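Local coordinates for protein DNA polymerase II large subunit (Pyrococcus horikoshii, PDB 7OEC) that is an intein-containing polymerase and exonuclease subunit, represented here by the intein, which probably excises itself from the precursor by protein splicing, at residues V52-N56 and A153-V159; G87-E91 and I161-T167; V98-E102 and N118-I122. The protein carries 2 engineered substitutions. The contacts are given in a common frame with arbitrary orientation. Where two conformers were deposited one is given. Numbering follows the deposited sequence.

The three contacts lie in one all-β intein splicing domain and meet along the hairpin of strands 158-161 and 165-168, which leads to the C-terminal end of the chain. Contacts 1 and 2, with centres about 15 Å apart, are joined within it by a probable hydrogen bond, Val159 N to Thr167 O, 2.9 Å. Contact 3 is closer to contact 2, with centres about 11 Å apart: Val166 N probably bonds Ile121 O at 2.9 Å, and Ile165 CG2 packs on Ile120 CG2 at 3.7 Å. Between contacts 1 and 3, whose centres are about 16 Å apart, Thr158 CG2 reaches Leu99 CD1 at 3.9 Å. A zinc ion lies about 8 Å from the side chain of Ala153 in contact 1.

Contact 1. Residues V52-N56 and A153-V159; sequences VYSFN and AKKYHTV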
loop_
_atom_site.group_PDB
_atom_site.type_symbol
_atom_site.label_atom_id
_atom_site.label_comp_id
_atom_site.label_asym_id
_atom_site.label_seq_id
_atom_site.Cartn_x
_atom_site.Cartn_y
_atom_site.Cartn_z
ATOM N N VAL A 52 6.221 5.053 -8.788
ATOM C CA VAL A 52 5.325 4.099 -8.160
ATOM C C VAL A 52 4.104 3.926 -9.044
ATOM O O VAL A 52 3.637 4.880 -9.683
ATOM C CB VAL A 52 4.992 4.539 -6.721
ATOM C CG1 VAL A 52 4.170 5.821 -6.667
ATOM C CG2 VAL A 52 4.261 3.431 -6.012
ATOM N N TYR A 53 3.614 2.696 -9.142
ATOM C CA TYR A 53 2.353 2.492 -9.832
ATOM C C TYR A 53 1.174 2.796 -8.914
ATOM O O TYR A 53 1.099 2.357 -7.764
ATOM C CB TYR A 53 2.263 1.061 -10.307
ATOM C CG TYR A 53 3.090 0.729 -11.539
ATOM C CD1 TYR A 53 2.551 0.845 -12.795
ATOM C CD2 TYR A 53 4.370 0.251 -11.434
ATOM C CE1 TYR A 53 3.252 0.510 -13.895
ATOM C CE2 TYR A 53 5.099 -0.097 -12.543
ATOM C CZ TYR A 53 4.530 0.039 -13.778
ATOM O OH TYR A 53 5.172 -0.285 -14.946
ATOM N N SER A 54 0.261 3.569 -9.427
ATOM C CA SER A 54 -0.916 3.976 -8.684
ATOM C C SER A 54 -2.144 3.607 -9.492
ATOM O O SER A 54 -2.071 3.223 -10.651
ATOM C CB SER A 54 -0.961 5.492 -8.404
ATOM O OG SER A 54 0.081 5.903 -7.559
ATOM N N PHE A 55 -3.284 3.720 -8.860
ATOM C CA PHE A 55 -4.554 3.520 -9.525
ATOM C C PHE A 55 -5.297 4.846 -9.474
ATOM O O PHE A 55 -5.446 5.440 -8.394
ATOM C CB PHE A 55 -5.368 2.416 -8.844
ATOM C CG PHE A 55 -6.488 1.899 -9.688
ATOM C CD1 PHE A 55 -7.796 2.318 -9.490
ATOM C CD2 PHE A 55 -6.217 1.026 -10.737
ATOM C CE1 PHE A 55 -8.801 1.841 -10.310
ATOM C CE2 PHE A 55 -7.227 0.562 -11.557
ATOM C CZ PHE A 55 -8.513 0.956 -11.335
ATOM N N ASN A 56 -5.718 5.325 -10.651
ATOM C CA ASN A 56 -6.464 6.558 -10.786
ATOM C C ASN A 56 -7.940 6.203 -10.787
ATOM O O ASN A 56 -8.462 5.688 -11.805
ATOM C CB ASN A 56 -6.111 7.283 -12.068
ATOM C CG ASN A 56 -6.928 8.497 -12.233
ATOM O OD1 ASN A 56 -7.686 8.867 -11.328
ATOM N ND2 ASN A 56 -6.770 9.167 -13.351
ATOM N N ALA A 153 2.922 9.296 -2.515
ATOM C CA ALA A 153 2.898 9.243 -3.966
ATOM C C ALA A 153 2.217 10.493 -4.466
ATOM O O ALA A 153 1.115 10.817 -4.022
ATOM C CB ALA A 153 2.051 8.067 -4.438
ATOM N N LYS A 154 2.822 11.132 -5.447
ATOM C CA LYS A 154 2.315 12.402 -5.937
ATOM C C LYS A 154 0.939 12.214 -6.574
ATOM O O LYS A 154 0.734 11.314 -7.381
ATOM C CB LYS A 154 3.305 12.946 -6.968
ATOM C CG LYS A 154 2.993 14.343 -7.502
ATOM C CD LYS A 154 4.117 15.323 -7.146
ATOM C CE LYS A 154 3.934 16.684 -7.760
ATOM N NZ LYS A 154 5.275 17.399 -7.817
ATOM N N LYS A 155 -0.016 13.050 -6.194
ATOM C CA LYS A 155 -1.329 13.146 -6.844
ATOM C C LYS A 155 -2.375 12.087 -6.457
ATOM O O LYS A 155 -3.413 12.409 -5.870
ATOM C CB LYS A 155 -1.200 13.278 -8.384
ATOM C CG LYS A 155 -2.511 13.603 -9.075
ATOM C CD LYS A 155 -2.295 13.962 -10.546
ATOM C CE LYS A 155 -3.608 14.030 -11.265
ATOM N N TYR A 156 -2.153 10.826 -6.782
ATOM C CA TYR A 156 -3.214 9.818 -6.668
ATOM C C TYR A 156 -3.350 9.166 -5.287
ATOM O O TYR A 156 -4.448 8.762 -4.855
ATOM C CB TYR A 156 -2.929 8.733 -7.709
ATOM C CG TYR A 156 -2.875 9.272 -9.104
ATOM C CD1 TYR A 156 -4.015 9.727 -9.735
ATOM C CD2 TYR A 156 -1.681 9.418 -9.747
ATOM C CE1 TYR A 156 -3.945 10.265 -10.977
ATOM C CE2 TYR A 156 -1.612 9.980 -10.955
ATOM C CZ TYR A 156 -2.743 10.373 -11.588
ATOM O OH TYR A 156 -2.646 10.907 -12.851
ATOM N N HIS A 157 -2.241 9.040 -4.595
ATOM C CA HIS A 157 -2.216 8.520 -3.232
ATOM C C HIS A 157 -2.781 7.115 -3.102
ATOM O O HIS A 157 -3.264 6.740 -2.034
ATOM C CB HIS A 157 -2.880 9.451 -2.208
ATOM C CG HIS A 157 -2.418 10.871 -2.287
ATOM N ND1 HIS A 157 -1.103 11.253 -2.496
ATOM C CD2 HIS A 157 -3.132 12.017 -2.238
ATOM C CE1 HIS A 157 -1.030 12.573 -2.539
ATOM N NE2 HIS A 157 -2.256 13.056 -2.430
ATOM N N THR A 158 -2.657 6.317 -4.154
ATOM C CA THR A 158 -2.958 4.896 -4.124
ATOM C C THR A 158 -1.724 4.141 -4.594
ATOM O O THR A 158 -0.837 4.703 -5.246
ATOM C CB THR A 158 -4.124 4.589 -5.034
ATOM O OG1 THR A 158 -3.806 5.058 -6.322
ATOM C CG2 THR A 158 -5.361 5.318 -4.593
ATOM N N VAL A 159 -1.665 2.873 -4.200
ATOM C CA VAL A 159 -0.528 2.010 -4.460
ATOM C C VAL A 159 -1.077 0.618 -4.736
ATOM O O VAL A 159 -2.246 0.308 -4.464
ATOM C CB VAL A 159 0.472 1.988 -3.282
ATOM C CG1 VAL A 159 1.137 3.345 -3.079
ATOM C CG2 VAL A 159 -0.201 1.587 -1.987
#
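This is a buried packing contact in which the turn before the C-terminal hairpin and the start of strand 158-161 pack on strand 50-56, held by two side-chain hydroxyl bonds at Thr158, with no backbone-to-backbone hydrogen bond between the two segments. The two bonds run in opposite senses. Ser54 OG donates to Thr158 O at 2.8 Å, and Thr158 OG1 donates to Phe55 O at 2.7 Å. Ser54 CA also makes a CA-H...O contact with Thr158 O, at 3.5 Å, so this one carbonyl receives both the hydroxyl and the α-carbon of Ser54.

At one end the contact is apolar: Val52 CG1 meets Ala153 CB at 3.8 Å, and Val52 CG2 meets Val159 CG1 at 4.3 Å. Toward the other end the Tyr156 side chain stands across the strand, its CB 3.9 Å from Ser54 CB and its CE1 3.7 Å from Asn56 CG; Asn56 OD1 itself bonds Glu58 N.

The all-β architecture is that of the Hint (Hedgehog/intein) fold, in which the C-terminal strands lead to the splice junction, as 158-161 and 165-168 probably do here. Between Ala153 and this pair the chain folds back sharply. Lys155, with phi/psi of 80/-66°, centres a classic gamma turn in which Tyr156 N bonds Lys154 O at 3.0 Å, and His157 has positive phi. His157 ND1 returns to Ala153 O at 2.7 Å in a weak hydrogen bond and weakly bonds the C-terminal Gln169 as well. Strand 61-74 pairs with strand 50-56 along one edge, and Ile11 of strand 10-15 touches both Val52 and Val159.

Contact 2. Residues G87-E91 and I161-T167; sequences GSSFE and INENIVT
Strand 89-91 passes over the 161-167 hairpin without pairing with it, its axis 9.3 Å from that of strand 165-167, at -31°; Ser89 (phi/psi -159/162°) and Phe90 (-156/164°) are fully extended. The nearest CA pairs are Phe90-Asn162 (6.6 Å) and Ser88-Glu163 (6.0 Å). Extended Ile161 puts CD1 3.7 Å from Phe90 CB. Asn162 (49/-129°, chi1 m) opens the turn; its ND2 donates to Ser89 O at 2.9 Å and reaches Glu91 N through a water 3.0 Å from each atom, while its OD1 bonds Arg10 N. Glu163 (-82/65°, chi1 m, chi2 98° between wells) centres an inverse gamma turn; its OE1 accepts Ser89 N at 3.2 Å. Asn164 (65/35°) and Ile165 both face Ile161, a G1 beta bulge, with Ile161 N-Ile165 O at 2.8 Å and Ile165 N-Ile161 O at 2.9 Å. Ile165 (chi1 m) lays CG2 over one face of the Phe90 ring (chi1 69°, chi2 -75°), its CD1 4.0 Å from Phe90 CD1. Thr167 OG1 ends 4.1 Å from Phe90 CE2. Such a hairpin leads to the C-terminal splice junction in inteins. Around it, strand 119-123 flanks Ile165 and Val166, strand 79-84 supplies Leu84 and Phe82, and Phe5 touches Ile161 and Thr167.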
loop_
_atom_site.group_PDB
_atom_site.type_symbol
_atom_site.label_atom_id
_atom_site.label_comp_id
_atom_site.label_asym_id
_atom_site.label_seq_id
_atom_site.Cartn_x
_atom_site.Cartn_y
_atom_site.Cartn_z
ATOM N N GLY A 87 -6.513 -16.208 -1.671
ATOM C CA GLY A 87 -5.350 -16.489 -0.854
ATOM C C GLY A 87 -4.371 -15.353 -0.668
ATOM O O GLY A 87 -3.377 -15.531 0.060
ATOM N N SER A 88 -4.597 -14.211 -1.328
ATOM C CA SER A 88 -3.764 -13.034 -1.146
ATOM C C SER A 88 -4.076 -12.374 0.207
ATOM O O SER A 88 -5.058 -12.703 0.894
ATOM C CB SER A 88 -3.912 -12.082 -2.331
ATOM O OG SER A 88 -5.240 -11.637 -2.396
ATOM N N SER A 89 -3.185 -11.476 0.627
ATOM C CA SER A 89 -3.358 -10.819 1.918
ATOM C C SER A 89 -2.571 -9.521 1.949
ATOM O O SER A 89 -1.614 -9.319 1.190
ATOM C CB SER A 89 -2.930 -11.710 3.100
ATOM O OG SER A 89 -1.551 -12.046 3.019
ATOM N N PHE A 90 -2.951 -8.679 2.904
ATOM C CA PHE A 90 -2.144 -7.508 3.213
ATOM C C PHE A 90 -2.417 -7.053 4.634
ATOM O O PHE A 90 -3.427 -7.421 5.234
ATOM C CB PHE A 90 -2.353 -6.348 2.245
ATOM C CG PHE A 90 -3.697 -5.663 2.304
ATOM C CD1 PHE A 90 -4.817 -6.271 1.764
ATOM C CD2 PHE A 90 -3.811 -4.366 2.798
ATOM C CE1 PHE A 90 -6.026 -5.646 1.731
ATOM C CE2 PHE A 90 -5.043 -3.707 2.757
ATOM C CZ PHE A 90 -6.152 -4.355 2.201
ATOM N N GLU A 91 -1.516 -6.209 5.151
ATOM C CA GLU A 91 -1.587 -5.735 6.526
ATOM C C GLU A 91 -1.380 -4.238 6.544
ATOM O O GLU A 91 -0.554 -3.721 5.786
ATOM C CB GLU A 91 -0.475 -6.352 7.394
ATOM C CG GLU A 91 -0.628 -7.843 7.522
ATOM C CD GLU A 91 0.500 -8.528 8.266
ATOM O OE1 GLU A 91 1.479 -7.871 8.693
ATOM O OE2 GLU A 91 0.391 -9.749 8.442
ATOM N N ILE A 161 -0.125 -3.268 -3.940
ATOM C CA ILE A 161 0.720 -3.929 -2.956
ATOM C C ILE A 161 0.539 -5.439 -2.968
ATOM O O ILE A 161 -0.473 -5.978 -3.401
ATOM C CB ILE A 161 0.516 -3.382 -1.537
ATOM C CG1 ILE A 161 -0.886 -3.634 -1.033
ATOM C CG2 ILE A 161 0.967 -1.900 -1.478
ATOM C CD1 ILE A 161 -1.020 -3.379 0.470
ATOM N N ASN A 162 1.555 -6.126 -2.481
ATOM C CA ASN A 162 1.525 -7.572 -2.328
ATOM C C ASN A 162 1.046 -8.191 -3.642
ATOM O O ASN A 162 1.645 -7.895 -4.686
ATOM C CB ASN A 162 0.751 -7.959 -1.088
ATOM C CG ASN A 162 1.432 -7.480 0.166
ATOM O OD1 ASN A 162 2.576 -7.041 0.128
ATOM N ND2 ASN A 162 0.734 -7.549 1.283
ATOM N N GLU A 163 0.048 -9.072 -3.616
ATOM C CA GLU A 163 -0.436 -9.736 -4.822
ATOM C C GLU A 163 -1.400 -8.811 -5.560
ATOM O O GLU A 163 -2.597 -9.080 -5.706
ATOM C CB GLU A 163 -1.098 -11.058 -4.465
ATOM C CG GLU A 163 -0.162 -11.975 -3.669
ATOM C CD GLU A 163 -0.372 -11.938 -2.136
ATOM O OE1 GLU A 163 -0.945 -10.956 -1.617
ATOM O OE2 GLU A 163 0.042 -12.930 -1.446
ATOM N N ASN A 164 -0.839 -7.694 -6.034
ATOM C CA ASN A 164 -1.512 -6.818 -6.996
ATOM C C ASN A 164 -2.777 -6.156 -6.422
ATOM O O ASN A 164 -3.718 -5.841 -7.155
ATOM C CB ASN A 164 -1.801 -7.555 -8.314
ATOM C CG ASN A 164 -0.559 -8.044 -9.029
ATOM O OD1 ASN A 164 0.546 -8.045 -8.528
ATOM N ND2 ASN A 164 -0.762 -8.457 -10.225
ATOM N N ILE A 165 -2.743 -5.825 -5.125
ATOM C CA ILE A 165 -3.890 -5.292 -4.396
ATOM C C ILE A 165 -3.906 -3.775 -4.472
ATOM O O ILE A 165 -2.936 -3.124 -4.090
ATOM C CB ILE A 165 -3.845 -5.763 -2.935
ATOM C CG1 ILE A 165 -4.065 -7.270 -2.859
ATOM C CG2 ILE A 165 -4.870 -5.015 -2.121
ATOM C CD1 ILE A 165 -3.485 -7.890 -1.600
ATOM N N VAL A 166 -5.019 -3.196 -4.905
ATOM C CA VAL A 166 -5.138 -1.740 -4.944
ATOM C C VAL A 166 -5.509 -1.244 -3.554
ATOM O O VAL A 166 -6.502 -1.698 -2.971
ATOM C CB VAL A 166 -6.205 -1.304 -5.957
ATOM C CG1 VAL A 166 -6.407 0.243 -5.929
ATOM C CG2 VAL A 166 -5.818 -1.737 -7.337
ATOM N N THR A 167 -4.747 -0.290 -3.029
ATOM C CA THR A 167 -5.109 0.282 -1.740
ATOM C C THR A 167 -4.646 1.731 -1.674
ATOM O O THR A 167 -4.070 2.274 -2.616
ATOM C CB THR A 167 -4.644 -0.587 -0.560
ATOM O OG1 THR A 167 -5.337 -0.185 0.646
ATOM C CG2 THR A 167 -3.222 -0.415 -0.352
HETATM O O HOH W 1 -1.236 -14.245 1.294
HETATM O O HOH W 2 0.882 -11.111 1.068
HETATM O O HOH W 3 1.245 -6.282 3.969
#

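Contact 3. Residues V98-E102 and N118-I122; sequences VLVYE and NIIII
Two extended strands, 98-102 and 119-122, cross nearly at right angles: their axes approach to 4.7 Å and their N-to-C directions differ by 103°. The backbones are close over a short span only, with CA distances of 5.1 Å for Val100-Ile120 and 5.2 Å for Tyr101-Ile119.

The backbones share one direct hydrogen bond, Tyr101 N to Ile119 O, 2.8 Å and fairly straight at 158°. Val100 CA approaches the same oxygen to 3.2 Å as a CA-H...O contact. Further along, the strands have diverged enough to admit a water, which donates to Leu99 O at 2.9 Å and accepts from Ile121 N at 3.0 Å.

In this all-β splicing domain of the Hint (Hedgehog/intein) type, the crossing joins the hairpin of strands 97-102 and 105-110 to strand 119-123, which pairs with strand 130-141 and also bonds Val166 through the backbone of Ile121.

Apolar packing occupies both sides of the crossing. Ile119, Ile120 and Ile121 all take chi1 m and chi2 m. Ile120 CD1 lies 4.0 Å from Val100 CG1 (chi1 m) and 4.3 Å from Val98 CG1 (chi1 t), and Asn118 CB is 3.9 Å from Val100 CG1. Tyr101 (chi1 t) sets CB 3.8 Å from Ile121 CD1 and 4.1 Å from Ile119 CG2, while its ring meets Phe106 edge-to-face.

Polar side chains lie at the Asn118 end, where Glu102 OE1 comes within 3.7 Å of Asn118 ND2. Outside the two segments, Asn118 OD1 accepts from Arg115 N and from Lys109 NZ, and Lys109 is also a distant, weak charge partner of Glu102 OE1.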
loop_
_atom_site.group_PDB
_atom_site.type_symbol
_atom_site.label_atom_id
_atom_site.label_comp_id
_atom_site.label_asym_id
_atom_site.label_seq_id
_atom_site.Cartn_x
_atom_site.Cartn_y
_atom_site.Cartn_z
ATOM N N VAL A 98 -8.207 2.147 3.719
ATOM C CA VAL A 98 -8.282 0.973 2.863
ATOM C C VAL A 98 -9.389 1.252 1.863
ATOM O O VAL A 98 -10.453 1.766 2.231
ATOM C CB VAL A 98 -8.609 -0.279 3.712
ATOM C CG1 VAL A 98 -8.857 -1.534 2.823
ATOM C CG2 VAL A 98 -7.439 -0.594 4.660
ATOM N N LEU A 99 -9.156 0.887 0.607
ATOM C CA LEU A 99 -10.151 1.057 -0.443
ATOM C C LEU A 99 -10.911 -0.237 -0.668
ATOM O O LEU A 99 -10.309 -1.282 -0.919
ATOM C CB LEU A 99 -9.485 1.447 -1.750
ATOM C CG LEU A 99 -8.723 2.751 -1.651
ATOM C CD1 LEU A 99 -8.145 3.075 -2.980
ATOM C CD2 LEU A 99 -9.593 3.904 -1.183
ATOM N N VAL A 100 -12.227 -0.168 -0.560
ATOM C CA VAL A 100 -13.106 -1.287 -0.859
ATOM C C VAL A 100 -14.028 -0.858 -1.984
ATOM O O VAL A 100 -14.311 0.322 -2.158
ATOM C CB VAL A 100 -13.892 -1.770 0.374
ATOM C CG1 VAL A 100 -12.974 -2.288 1.456
ATOM C CG2 VAL A 100 -14.686 -0.700 0.946
ATOM N N TYR A 101 -14.488 -1.804 -2.769
ATOM C CA TYR A 101 -15.240 -1.459 -3.963
ATOM C C TYR A 101 -16.702 -1.791 -3.758
ATOM O O TYR A 101 -17.058 -2.938 -3.508
ATOM C CB TYR A 101 -14.721 -2.232 -5.147
ATOM C CG TYR A 101 -15.137 -1.631 -6.459
ATOM C CD1 TYR A 101 -16.118 -2.232 -7.229
ATOM C CD2 TYR A 101 -14.532 -0.466 -6.944
ATOM C CE1 TYR A 101 -16.493 -1.704 -8.477
ATOM C CE2 TYR A 101 -14.914 0.085 -8.165
ATOM C CZ TYR A 101 -15.887 -0.544 -8.927
ATOM O OH TYR A 101 -16.233 0.005 -10.143
ATOM N N GLU A 102 -17.545 -0.783 -3.811
ATOM C CA GLU A 102 -18.938 -0.949 -3.431
ATOM C C GLU A 102 -19.769 -0.181 -4.434
ATOM O O GLU A 102 -19.540 1.017 -4.644
ATOM C CB GLU A 102 -19.203 -0.446 -1.998
ATOM C CG GLU A 102 -18.430 -1.225 -0.944
ATOM C CD GLU A 102 -18.834 -0.948 0.509
ATOM O OE1 GLU A 102 -18.634 -1.900 1.341
ATOM O OE2 GLU A 102 -19.329 0.187 0.804
ATOM N N ASN A 118 -16.457 -7.493 2.268
ATOM C CA ASN A 118 -16.166 -6.308 1.472
ATOM C C ASN A 118 -15.278 -6.720 0.292
ATOM O O ASN A 118 -14.501 -7.679 0.379
ATOM C CB ASN A 118 -15.428 -5.221 2.280
ATOM C CG ASN A 118 -16.293 -4.510 3.310
ATOM O OD1 ASN A 118 -15.759 -3.706 4.076
ATOM N ND2 ASN A 118 -17.598 -4.792 3.351
ATOM N N ILE A 119 -15.365 -5.974 -0.811
ATOM C CA ILE A 119 -14.614 -6.290 -2.029
ATOM C C ILE A 119 -13.346 -5.443 -2.119
ATOM O O ILE A 119 -13.399 -4.214 -2.015
ATOM C CB ILE A 119 -15.485 -6.076 -3.281
ATOM C CG1 ILE A 119 -16.713 -6.987 -3.221
ATOM C CG2 ILE A 119 -14.679 -6.253 -4.577
ATOM C CD1 ILE A 119 -16.428 -8.465 -3.272
ATOM N N ILE A 120 -12.228 -6.103 -2.425
ATOM C CA ILE A 120 -10.945 -5.482 -2.735
ATOM C C ILE A 120 -10.671 -5.693 -4.219
ATOM O O ILE A 120 -11.049 -6.727 -4.787
ATOM C CB ILE A 120 -9.836 -6.149 -1.889
ATOM C CG1 ILE A 120 -10.093 -6.002 -0.405
ATOM C CG2 ILE A 120 -8.464 -5.678 -2.278
ATOM C CD1 ILE A 120 -9.963 -4.609 0.095
ATOM N N ILE A 121 -10.036 -4.714 -4.862
ATOM C CA ILE A 121 -9.692 -4.802 -6.274
ATOM C C ILE A 121 -8.242 -5.240 -6.389
ATOM O O ILE A 121 -7.353 -4.662 -5.755
ATOM C CB ILE A 121 -9.936 -3.452 -6.988
ATOM C CG1 ILE A 121 -11.414 -3.061 -6.886
ATOM C CG2 ILE A 121 -9.412 -3.461 -8.407
ATOM C CD1 ILE A 121 -12.357 -4.081 -7.429
ATOM N N ILE A 122 -7.999 -6.218 -7.248
ATOM C CA ILE A 122 -6.654 -6.579 -7.653
ATOM C C ILE A 122 -6.506 -6.323 -9.153
ATOM O O ILE A 122 -7.482 -6.329 -9.902
ATOM C CB ILE A 122 -6.386 -8.037 -7.273
ATOM C CG1 ILE A 122 -7.354 -8.926 -7.983
ATOM C CG2 ILE A 122 -6.452 -8.258 -5.672
ATOM C CD1 ILE A 122 -6.981 -10.384 -7.842
HETATM O O HOH W 4 -9.268 -2.210 -3.498
#